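Long-range contacts in S-adenosyl-L-methionine methyl transferase (Ruegeria pomeroyi DSS-3, PDB 3IHT), which binds S-adenosylmethionine in a Rossmann-like fold and probably transfers its methyl group to a substrate that is not known: residues 40-51 with 65-76; 29-40 with 138-146. All coordinates share one frame; numbering follows the deposited sequence. Where two conformers were deposited one is given.

Contact 1. Residues 40-51 with 65-76; sequences LSGPVYELGLGN and REIYVFERAVAS. With SAM (S-adenosylmethionine), chain C.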
loop_
_atom_site.group_PDB
_atom_site.type_symbol
_atom_site.label_atom_id
_atom_site.label_comp_id
_atom_site.label_asym_id
_atom_site.label_seq_id
_atom_site.Cartn_x
_atom_site.Cartn_y
_atom_site.Cartn_z
ATOM N N LEU A 40 -12.440 17.579 21.544
ATOM C CA LEU A 40 -11.949 16.718 22.630
ATOM C C LEU A 40 -10.432 16.902 22.761
ATOM O O LEU A 40 -9.768 17.188 21.765
ATOM C CB LEU A 40 -12.274 15.251 22.339
ATOM C CG LEU A 40 -13.758 14.920 22.129
ATOM C CD1 LEU A 40 -13.941 13.414 21.816
ATOM C CD2 LEU A 40 -14.619 15.353 23.353
ATOM N N SER A 41 -9.896 16.771 23.969
ATOM C CA SER A 41 -8.470 17.010 24.168
ATOM C C SER A 41 -7.689 15.769 24.562
ATOM O O SER A 41 -6.476 15.831 24.667
ATOM C CB SER A 41 -8.231 18.115 25.183
ATOM O OG SER A 41 -8.701 17.729 26.438
ATOM N N GLY A 42 -8.383 14.664 24.793
ATOM C CA GLY A 42 -7.721 13.400 25.074
ATOM C C GLY A 42 -6.970 12.862 23.865
ATOM O O GLY A 42 -7.180 13.304 22.724
ATOM N N PRO A 43 -6.083 11.890 24.096
ATOM C CA PRO A 43 -5.184 11.468 23.020
ATOM C C PRO A 43 -5.807 10.640 21.907
ATOM O O PRO A 43 -6.905 10.105 22.022
ATOM C CB PRO A 43 -4.127 10.622 23.751
ATOM C CG PRO A 43 -4.799 10.107 24.909
ATOM C CD PRO A 43 -5.759 11.220 25.359
ATOM N N VAL A 44 -5.061 10.582 20.821
ATOM C CA VAL A 44 -5.311 9.696 19.706
ATOM C C VAL A 44 -4.456 8.456 19.921
ATOM O O VAL A 44 -3.270 8.563 20.249
ATOM C CB VAL A 44 -4.935 10.374 18.395
ATOM C CG1 VAL A 44 -5.095 9.411 17.216
ATOM C CG2 VAL A 44 -5.717 11.736 18.230
ATOM N N TYR A 45 -5.072 7.289 19.803
ATOM C CA TYR A 45 -4.354 6.021 19.896
ATOM C C TYR A 45 -4.243 5.422 18.512
ATOM O O TYR A 45 -5.253 5.249 17.822
ATOM C CB TYR A 45 -5.056 5.002 20.826
ATOM C CG TYR A 45 -5.098 5.309 22.319
ATOM C CD1 TYR A 45 -4.368 6.374 22.880
ATOM C CD2 TYR A 45 -5.880 4.540 23.180
ATOM C CE1 TYR A 45 -4.418 6.666 24.225
ATOM C CE2 TYR A 45 -5.905 4.808 24.558
ATOM C CZ TYR A 45 -5.163 5.875 25.073
ATOM O OH TYR A 45 -5.199 6.185 26.421
ATOM N N GLU A 46 -3.024 5.061 18.124
ATOM C CA GLU A 46 -2.731 4.410 16.845
ATOM C C GLU A 46 -2.339 2.973 17.145
ATOM O O GLU A 46 -1.280 2.727 17.732
ATOM C CB GLU A 46 -1.579 5.166 16.153
ATOM C CG GLU A 46 -0.976 4.508 14.914
ATOM C CD GLU A 46 -1.858 4.588 13.680
ATOM O OE1 GLU A 46 -3.049 4.955 13.821
ATOM O OE2 GLU A 46 -1.365 4.307 12.567
ATOM N N LEU A 47 -3.200 2.023 16.778
ATOM C CA LEU A 47 -2.963 0.622 17.094
ATOM C C LEU A 47 -2.318 -0.035 15.886
ATOM O O LEU A 47 -2.986 -0.274 14.845
ATOM C CB LEU A 47 -4.284 -0.094 17.489
ATOM C CG LEU A 47 -5.070 0.596 18.602
ATOM C CD1 LEU A 47 -6.318 -0.237 19.009
ATOM C CD2 LEU A 47 -4.195 0.854 19.827
ATOM N N GLY A 48 -1.035 -0.359 16.012
ATOM C CA GLY A 48 -0.270 -0.911 14.902
ATOM C C GLY A 48 0.486 0.174 14.171
ATOM O O GLY A 48 -0.103 1.028 13.515
ATOM N N LEU A 49 1.788 0.156 14.262
ATOM C CA LEU A 49 2.609 1.168 13.578
ATOM C C LEU A 49 2.966 0.772 12.159
ATOM O O LEU A 49 2.781 1.533 11.223
ATOM C CB LEU A 49 3.895 1.403 14.401
ATOM C CG LEU A 49 4.864 2.430 13.816
ATOM C CD1 LEU A 49 4.204 3.839 13.637
ATOM C CD2 LEU A 49 6.152 2.490 14.682
ATOM N N GLY A 50 3.514 -0.437 12.004
ATOM C CA GLY A 50 4.034 -0.909 10.730
ATOM C C GLY A 50 5.042 0.029 10.090
ATOM O O GLY A 50 5.909 0.583 10.770
ATOM N N ASN A 51 4.904 0.253 8.792
ATOM C CA ASN A 51 5.771 1.193 8.080
ATOM C C ASN A 51 5.620 2.618 8.614
ATOM O O ASN A 51 6.559 3.407 8.529
ATOM C CB ASN A 51 5.451 1.157 6.579
ATOM C CG ASN A 51 6.348 2.039 5.761
ATOM O OD1 ASN A 51 6.035 3.210 5.524
ATOM N ND2 ASN A 51 7.450 1.470 5.267
ATOM N N ARG A 65 -3.507 17.558 20.348
ATOM C CA ARG A 65 -3.676 16.267 21.020
ATOM C C ARG A 65 -2.410 15.451 20.820
ATOM O O ARG A 65 -1.732 15.582 19.799
ATOM C CB ARG A 65 -4.852 15.499 20.415
ATOM C CG ARG A 65 -6.193 16.033 20.819
ATOM C CD ARG A 65 -7.316 15.214 20.173
ATOM N NE ARG A 65 -7.712 15.758 18.872
ATOM C CZ ARG A 65 -8.612 15.193 18.087
ATOM N NH1 ARG A 65 -9.155 14.043 18.437
ATOM N NH2 ARG A 65 -8.961 15.775 16.936
ATOM N N GLU A 66 -2.108 14.618 21.804
ATOM C CA GLU A 66 -0.986 13.681 21.758
ATOM C C GLU A 66 -1.403 12.482 20.930
ATOM O O GLU A 66 -2.607 12.166 20.870
ATOM C CB GLU A 66 -0.599 13.202 23.179
ATOM C CG GLU A 66 -0.338 14.309 24.198
ATOM C CD GLU A 66 0.446 13.842 25.439
ATOM O OE1 GLU A 66 -0.077 13.025 26.228
ATOM O OE2 GLU A 66 1.583 14.333 25.641
ATOM N N ILE A 67 -0.436 11.812 20.314
ATOM C CA ILE A 67 -0.704 10.540 19.608
ATOM C C ILE A 67 0.158 9.462 20.290
ATOM O O ILE A 67 1.383 9.599 20.334
ATOM C CB ILE A 67 -0.389 10.561 18.112
ATOM C CG1 ILE A 67 -1.134 11.691 17.375
ATOM C CG2 ILE A 67 -0.697 9.133 17.483
ATOM C CD1 ILE A 67 -0.498 12.097 16.011
ATOM N N TYR A 68 -0.469 8.438 20.874
ATOM C CA TYR A 68 0.242 7.267 21.394
ATOM C C TYR A 68 0.130 6.111 20.404
ATOM O O TYR A 68 -0.961 5.842 19.831
ATOM C CB TYR A 68 -0.292 6.826 22.746
ATOM C CG TYR A 68 0.013 7.766 23.853
ATOM C CD1 TYR A 68 -0.782 8.884 24.050
ATOM C CD2 TYR A 68 1.133 7.591 24.672
ATOM C CE1 TYR A 68 -0.490 9.786 25.066
ATOM C CE2 TYR A 68 1.444 8.512 25.663
ATOM C CZ TYR A 68 0.612 9.594 25.846
ATOM O OH TYR A 68 0.854 10.528 26.824
ATOM N N VAL A 69 1.267 5.441 20.188
ATOM C CA VAL A 69 1.398 4.358 19.241
ATOM C C VAL A 69 1.589 3.049 19.977
ATOM O O VAL A 69 2.474 2.934 20.818
ATOM C CB VAL A 69 2.600 4.625 18.255
ATOM C CG1 VAL A 69 2.815 3.444 17.343
ATOM C CG2 VAL A 69 2.364 5.862 17.436
ATOM N N PHE A 70 0.743 2.060 19.651
ATOM C CA PHE A 70 0.772 0.720 20.249
ATOM C C PHE A 70 1.373 -0.223 19.212
ATOM O O PHE A 70 0.887 -0.308 18.076
ATOM C CB PHE A 70 -0.635 0.242 20.600
ATOM C CG PHE A 70 -1.308 1.026 21.699
ATOM C CD1 PHE A 70 -1.711 2.345 21.496
ATOM C CD2 PHE A 70 -1.582 0.425 22.909
ATOM C CE1 PHE A 70 -2.364 3.053 22.479
ATOM C CE2 PHE A 70 -2.247 1.139 23.912
ATOM C CZ PHE A 70 -2.637 2.427 23.698
ATOM N N GLU A 71 2.478 -0.860 19.542
ATOM C CA GLU A 71 3.166 -1.714 18.571
ATOM C C GLU A 71 4.000 -2.756 19.326
ATOM O O GLU A 71 4.526 -2.492 20.413
ATOM C CB GLU A 71 4.064 -0.845 17.642
ATOM C CG GLU A 71 4.935 -1.576 16.694
ATOM C CD GLU A 71 4.150 -2.528 15.771
ATOM O OE1 GLU A 71 3.339 -2.047 14.962
ATOM O OE2 GLU A 71 4.356 -3.745 15.858
ATOM N N ARG A 72 4.095 -3.951 18.764
ATOM C CA ARG A 72 4.851 -5.028 19.373
ATOM C C ARG A 72 6.309 -4.981 18.931
ATOM O O ARG A 72 7.187 -5.328 19.710
ATOM C CB ARG A 72 4.218 -6.407 19.073
ATOM C CG ARG A 72 4.273 -6.858 17.630
ATOM C CD ARG A 72 3.345 -8.069 17.429
ATOM N NE ARG A 72 2.893 -8.219 16.057
ATOM C CZ ARG A 72 1.939 -9.067 15.680
ATOM N NH1 ARG A 72 1.319 -9.815 16.580
ATOM N NH2 ARG A 72 1.593 -9.148 14.405
ATOM N N ALA A 73 6.569 -4.524 17.702
ATOM C CA ALA A 73 7.934 -4.432 17.193
ATOM C C ALA A 73 8.101 -3.228 16.252
ATOM O O ALA A 73 7.482 -3.196 15.193
ATOM C CB ALA A 73 8.261 -5.715 16.455
ATOM N N VAL A 74 8.903 -2.243 16.642
ATOM C CA VAL A 74 9.014 -1.027 15.837
ATOM C C VAL A 74 9.922 -1.270 14.620
ATOM O O VAL A 74 11.109 -1.606 14.762
ATOM C CB VAL A 74 9.516 0.149 16.664
ATOM C CG1 VAL A 74 9.886 1.361 15.792
ATOM C CG2 VAL A 74 8.454 0.492 17.772
ATOM N N ALA A 75 9.375 -1.054 13.440
ATOM C CA ALA A 75 10.136 -1.181 12.203
ATOM C C ALA A 75 9.624 -0.138 11.220
ATOM O O ALA A 75 9.473 -0.396 10.022
ATOM C CB ALA A 75 9.960 -2.602 11.641
ATOM N N SER A 76 9.337 1.052 11.731
ATOM C CA SER A 76 8.810 2.133 10.913
ATOM C C SER A 76 9.865 2.794 10.027
ATOM O O SER A 76 11.054 2.803 10.342
ATOM C CB SER A 76 8.195 3.227 11.823
ATOM O OG SER A 76 9.025 3.459 12.965
HETATM N N SAM C . -1.353 1.566 9.540
HETATM C CA SAM C . 0.086 1.264 9.232
HETATM C C SAM C . 0.632 2.196 8.124
HETATM O O SAM C . 1.798 2.080 7.674
HETATM O OXT SAM C . -0.148 3.020 7.588
HETATM C CB SAM C . 0.315 -0.225 8.904
HETATM C CG SAM C . 0.157 -1.190 10.101
HETATM S SD SAM C . 0.559 -2.948 9.692
HETATM C CE SAM C . -0.800 -3.261 8.520
HETATM C "C5'" SAM C . -0.040 -3.753 11.241
HETATM C "C4'" SAM C . 0.803 -3.503 12.483
HETATM O "O4'" SAM C . 0.060 -3.959 13.633
HETATM C "C3'" SAM C . 2.144 -4.245 12.502
HETATM O "O3'" SAM C . 3.244 -3.365 12.737
HETATM C "C2'" SAM C . 1.990 -5.296 13.598
HETATM O "O2'" SAM C . 3.179 -5.699 14.305
HETATM C "C1'" SAM C . 0.974 -4.621 14.506
HETATM N N9 SAM C . 0.260 -5.590 15.378
HETATM C C8 SAM C . -0.550 -6.632 14.967
HETATM N N7 SAM C . -1.029 -7.272 16.064
HETATM C C5 SAM C . -0.533 -6.666 17.170
HETATM C C6 SAM C . -0.714 -6.913 18.531
HETATM N N6 SAM C . -1.468 -7.947 18.972
HETATM N N1 SAM C . -0.084 -6.059 19.420
HETATM C C2 SAM C . 0.720 -5.014 19.019
HETATM N N3 SAM C . 0.909 -4.785 17.655
HETATM C C4 SAM C . 0.276 -5.593 16.758
HETATM O O HOH W 1 -3.973 14.541 24.065
HETATM O O HOH W 2 6.694 -0.809 13.101
#

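Contact 2. Residues 29-40 with 138-146; sequences CLEHAIAQTAGL and AQGGLMVSS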
loop_
_atom_site.group_PDB
_atom_site.type_symbol
_atom_site.label_atom_id
_atom_site.label_comp_id
_atom_site.label_asym_id
_atom_site.label_seq_id
_atom_site.Cartn_x
_atom_site.Cartn_y
_atom_site.Cartn_z
ATOM N N CYS A 29 -11.497 8.599 6.252
ATOM C CA CYS A 29 -12.081 8.322 7.576
ATOM C C CYS A 29 -11.317 9.011 8.691
ATOM O O CYS A 29 -11.912 9.590 9.596
ATOM C CB CYS A 29 -12.194 6.824 7.817
ATOM S SG CYS A 29 -13.490 6.071 6.811
ATOM N N LEU A 30 -9.985 8.966 8.634
ATOM C CA LEU A 30 -9.197 9.642 9.674
ATOM C C LEU A 30 -9.327 11.151 9.659
ATOM O O LEU A 30 -9.468 11.764 10.709
ATOM C CB LEU A 30 -7.718 9.265 9.614
ATOM C CG LEU A 30 -7.477 7.822 10.054
ATOM C CD1 LEU A 30 -6.012 7.410 9.804
ATOM C CD2 LEU A 30 -7.848 7.576 11.524
ATOM N N GLU A 31 -9.303 11.768 8.478
ATOM C CA GLU A 31 -9.464 13.212 8.404
ATOM C C GLU A 31 -10.846 13.634 8.926
ATOM O O GLU A 31 -10.973 14.586 9.710
ATOM C CB GLU A 31 -9.177 13.722 6.987
ATOM C CG GLU A 31 -7.663 13.672 6.657
ATOM C CD GLU A 31 -7.298 14.157 5.281
ATOM O OE1 GLU A 31 -8.130 14.817 4.645
ATOM O OE2 GLU A 31 -6.183 13.855 4.803
ATOM N N HIS A 32 -11.858 12.859 8.563
ATOM C CA HIS A 32 -13.211 13.084 9.052
ATOM C C HIS A 32 -13.260 12.922 10.582
ATOM O O HIS A 32 -13.789 13.782 11.280
ATOM C CB HIS A 32 -14.182 12.111 8.370
ATOM C CG HIS A 32 -15.594 12.205 8.855
ATOM N ND1 HIS A 32 -16.370 13.341 8.706
ATOM C CD2 HIS A 32 -16.377 11.297 9.488
ATOM C CE1 HIS A 32 -17.563 13.128 9.237
ATOM N NE2 HIS A 32 -17.603 11.886 9.690
ATOM N N ALA A 33 -12.686 11.823 11.074
ATOM C CA ALA A 33 -12.715 11.505 12.508
ATOM C C ALA A 33 -11.969 12.555 13.351
ATOM O O ALA A 33 -12.454 12.947 14.418
ATOM C CB ALA A 33 -12.197 10.098 12.789
ATOM N N ILE A 34 -10.828 13.053 12.844
ATOM C CA ILE A 34 -10.089 14.113 13.526
ATOM C C ILE A 34 -10.964 15.374 13.647
ATOM O O ILE A 34 -11.096 15.969 14.728
ATOM C CB ILE A 34 -8.724 14.450 12.810
ATOM C CG1 ILE A 34 -7.743 13.275 12.951
ATOM C CG2 ILE A 34 -8.132 15.801 13.356
ATOM C CD1 ILE A 34 -6.569 13.306 11.920
ATOM N N ALA A 35 -11.591 15.775 12.551
ATOM C CA ALA A 35 -12.468 16.948 12.560
ATOM C C ALA A 35 -13.635 16.798 13.535
ATOM O O ALA A 35 -13.978 17.735 14.294
ATOM C CB ALA A 35 -12.997 17.227 11.135
ATOM N N GLN A 36 -14.234 15.622 13.502
ATOM C CA GLN A 36 -15.396 15.291 14.324
ATOM C C GLN A 36 -15.063 15.182 15.806
ATOM O O GLN A 36 -15.982 15.206 16.629
ATOM C CB GLN A 36 -15.996 13.966 13.877
ATOM C CG GLN A 36 -16.728 14.054 12.560
ATOM C CD GLN A 36 -18.056 14.755 12.715
ATOM O OE1 GLN A 36 -18.874 14.361 13.563
ATOM N NE2 GLN A 36 -18.277 15.805 11.928
ATOM N N THR A 37 -13.783 15.077 16.139
ATOM C CA THR A 37 -13.331 14.996 17.537
ATOM C C THR A 37 -12.464 16.173 17.990
ATOM O O THR A 37 -11.822 16.100 19.046
ATOM C CB THR A 37 -12.585 13.664 17.811
ATOM O OG1 THR A 37 -11.478 13.522 16.925
ATOM C CG2 THR A 37 -13.566 12.455 17.642
ATOM N N ALA A 38 -12.448 17.240 17.195
ATOM C CA ALA A 38 -11.570 18.386 17.442
ATOM C C ALA A 38 -11.944 19.127 18.757
ATOM O O ALA A 38 -11.122 19.844 19.327
ATOM C CB ALA A 38 -11.617 19.357 16.252
ATOM N N GLY A 39 -13.166 18.965 19.246
ATOM C CA GLY A 39 -13.523 19.547 20.553
ATOM C C GLY A 39 -13.093 18.722 21.777
ATOM O O GLY A 39 -13.372 19.108 22.931
ATOM N N LEU A 40 -12.440 17.579 21.544
ATOM C CA LEU A 40 -11.949 16.718 22.630
ATOM C C LEU A 40 -10.432 16.902 22.761
ATOM O O LEU A 40 -9.768 17.188 21.765
ATOM C CB LEU A 40 -12.274 15.251 22.339
ATOM C CG LEU A 40 -13.758 14.920 22.129
ATOM C CD1 LEU A 40 -13.941 13.414 21.816
ATOM C CD2 LEU A 40 -14.619 15.353 23.353
ATOM N N ALA A 138 -13.482 8.283 25.355
ATOM C CA ALA A 138 -14.258 9.352 25.987
ATOM C C ALA A 138 -15.610 9.502 25.309
ATOM O O ALA A 138 -15.812 9.083 24.175
ATOM C CB ALA A 138 -13.478 10.679 25.940
ATOM N N GLN A 139 -16.544 10.122 26.010
ATOM C CA GLN A 139 -17.803 10.506 25.367
ATOM C C GLN A 139 -17.511 11.396 24.182
ATOM O O GLN A 139 -16.720 12.356 24.282
ATOM C CB GLN A 139 -18.736 11.201 26.372
ATOM C CG GLN A 139 -19.234 10.303 27.455
ATOM C CD GLN A 139 -20.172 11.015 28.440
ATOM O OE1 GLN A 139 -21.093 11.731 28.043
ATOM N NE2 GLN A 139 -19.951 10.783 29.726
ATOM N N GLY A 140 -18.132 11.052 23.050
ATOM C CA GLY A 140 -17.891 11.705 21.788
ATOM C C GLY A 140 -16.702 11.173 20.988
ATOM O O GLY A 140 -16.492 11.569 19.848
ATOM N N GLY A 141 -15.925 10.289 21.592
ATOM C CA GLY A 141 -14.777 9.686 20.931
ATOM C C GLY A 141 -15.159 8.801 19.771
ATOM O O GLY A 141 -16.236 8.194 19.766
ATOM N N LEU A 142 -14.262 8.706 18.797
ATOM C CA LEU A 142 -14.494 7.880 17.620
ATOM C C LEU A 142 -13.462 6.751 17.534
ATOM O O LEU A 142 -12.320 6.877 18.073
ATOM C CB LEU A 142 -14.452 8.737 16.359
ATOM C CG LEU A 142 -15.504 9.842 16.237
ATOM C CD1 LEU A 142 -15.301 10.607 14.928
ATOM C CD2 LEU A 142 -16.918 9.277 16.295
HETATM N N MSE A 143 -13.877 5.653 16.894
HETATM C CA MSE A 143 -13.040 4.483 16.648
HETATM C C MSE A 143 -13.081 4.216 15.155
HETATM O O MSE A 143 -14.158 4.082 14.568
HETATM C CB MSE A 143 -13.514 3.283 17.509
HETATM C CG MSE A 143 -12.476 2.201 17.693
HETATM SE SE MSE A 143 -12.371 1.061 16.141
HETATM C CE MSE A 143 -10.523 0.583 16.397
ATOM N N VAL A 144 -11.921 4.223 14.501
ATOM C CA VAL A 144 -11.818 3.952 13.057
ATOM C C VAL A 144 -10.972 2.690 12.876
ATOM O O VAL A 144 -9.873 2.582 13.440
ATOM C CB VAL A 144 -11.166 5.111 12.301
ATOM C CG1 VAL A 144 -10.949 4.789 10.810
ATOM C CG2 VAL A 144 -11.976 6.400 12.498
ATOM N N SER A 145 -11.501 1.742 12.113
ATOM C CA SER A 145 -10.820 0.470 11.918
ATOM C C SER A 145 -10.885 0.011 10.470
ATOM O O SER A 145 -11.817 0.291 9.778
ATOM C CB SER A 145 -11.486 -0.622 12.768
ATOM O OG SER A 145 -10.695 -1.837 12.754
ATOM N N SER A 146 -9.848 -0.710 10.037
ATOM C CA SER A 146 -9.857 -1.355 8.746
ATOM C C SER A 146 -10.469 -2.760 8.823
ATOM O O SER A 146 -10.510 -3.458 7.810
ATOM C CB SER A 146 -8.444 -1.384 8.145
ATOM O OG SER A 146 -7.469 -1.784 9.092
HETATM O O HOH W 3 -17.775 13.252 18.097
#

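Contact 1. Residues 40-51 with 65-76
Phe70 meets its register partner Leu47 and, diagonally, Tyr45 on the adjacent parallel strand, with different parts of its ring. Leu47 CD2 sits over one face as a CH-pi contact, 3.7 Å from the Phe70 ring centroid, while Phe70 CE1 reaches over a face of the Tyr45 ring, 3.5 Å from Tyr45 CG. The two ring planes stand at 57° to each other. Further down the same sheet face, Pro43 CB abuts the edge of the Tyr68 ring. The backbones run in register, with hydrogen bonds alternating from Val44 N to Glu66 O through to Gly48 N to Phe70 O.

At the C-terminal ends of the strands lies the cofactor site of a Rossmann-like methyltransferase: a glycine-rich turn faces an acidic residue at the end of the second strand. Glu71 CG stands opposite the backbone N (chi1 174°), and a bend at chi2 brings the carboxylate between turn and ribose. OE1 of Glu71 takes Leu49 N at 2.8 Å on its anti lone pair and the ribose hydroxyl O3' of SAM at 2.6 Å; Glu71 OE2 accepts SAM O2' at 2.8 Å and, on its own anti lone pair, Ala73 N. With both oxygens engaged, the carboxylate has little freedom to rotate. In the conformer given, Arg72 lays one guanidinium face against the adenine near N7, and its NE donates to SAM O2'. At Gly48 and Gly50 a side chain would run into the cofactor.

The pair forms a beta-alpha-beta unit with helix 53-61, whose Tyr55 packs on Leu49, Ile67 and Val69. Helix 92-103 lies against Tyr45 and Phe70 on the other face, and strand 107-112 continues the sheet beyond strand 44-47.

Contact 2. Residues 29-40 with 138-146
This is helix-on-sheet packing of the Rossmann-like core: the last turns of helix 15-36 lie almost antiparallel to strand 141-145, their axes 8.7 Å apart at the closest. Alternate strand residues, Leu142 and Val144, point toward the helix. Val144 spreads its two methyls along it, CG1 to Cys29 CB at 3.8 Å and CG2 to Ala33 CB at 3.7 Å; with CG1 placed opposite the backbone N (chi1 175°), each branch finds a different helical turn. Leu142, whose contacts here are those of the conformer given, reaches further toward the helix end. Its CD1 touches Gln36 CB at 3.6 Å and also lies against Ala33, whose small side chain lets both strand residues come close.

Thr37, near the end of the helix, turns its two branches to different tasks. CG2 crosses Leu142 at an angle, 3.5 Å from Leu142 CG, whereas OG1 donates back to Ala33 O at 2.8 Å, tilted from the carbonyl plane, and is also bonded to Arg65. A valine here would probably leave Ala33 O without its side-chain donor and Arg65 NH1 without one of its partners. Beyond Thr37, Leu40 CD1 rests on the Gly140-Gly141 peptide, 3.7 Å from Gly141 N, at the turn that leads into the strand.

No direct hydrogen bond joins the two segments; a water donating to both Gln36 O and Gly140 O is the polar bridge. The grip is therefore apolar and depends on the fit of small and branched side chains, with the polar atoms gathered where the helix ends.

The two contacts lie 14 Å apart, centre to centre, on one mixed sheet. Along the chain contact 1 is nested within contact 2: helix 15-36 leads through Leu40, which belongs to both, into strand 44-47, and strand 141-145 comes much later. Strand 107-112 runs between strands 44-47 and 141-145; contact 1 supplies part of the cofactor site, while contact 2 seats helix 15-36 along strand 141-145. Arg65 ties them directly, with NH1 2.8 Å from Thr37 OG1 and NH2 3.1 Å from Ile34 O, both probable hydrogen bonds. The end of that helix is thus linked to the start of strand 67-71, which ends at the ribose.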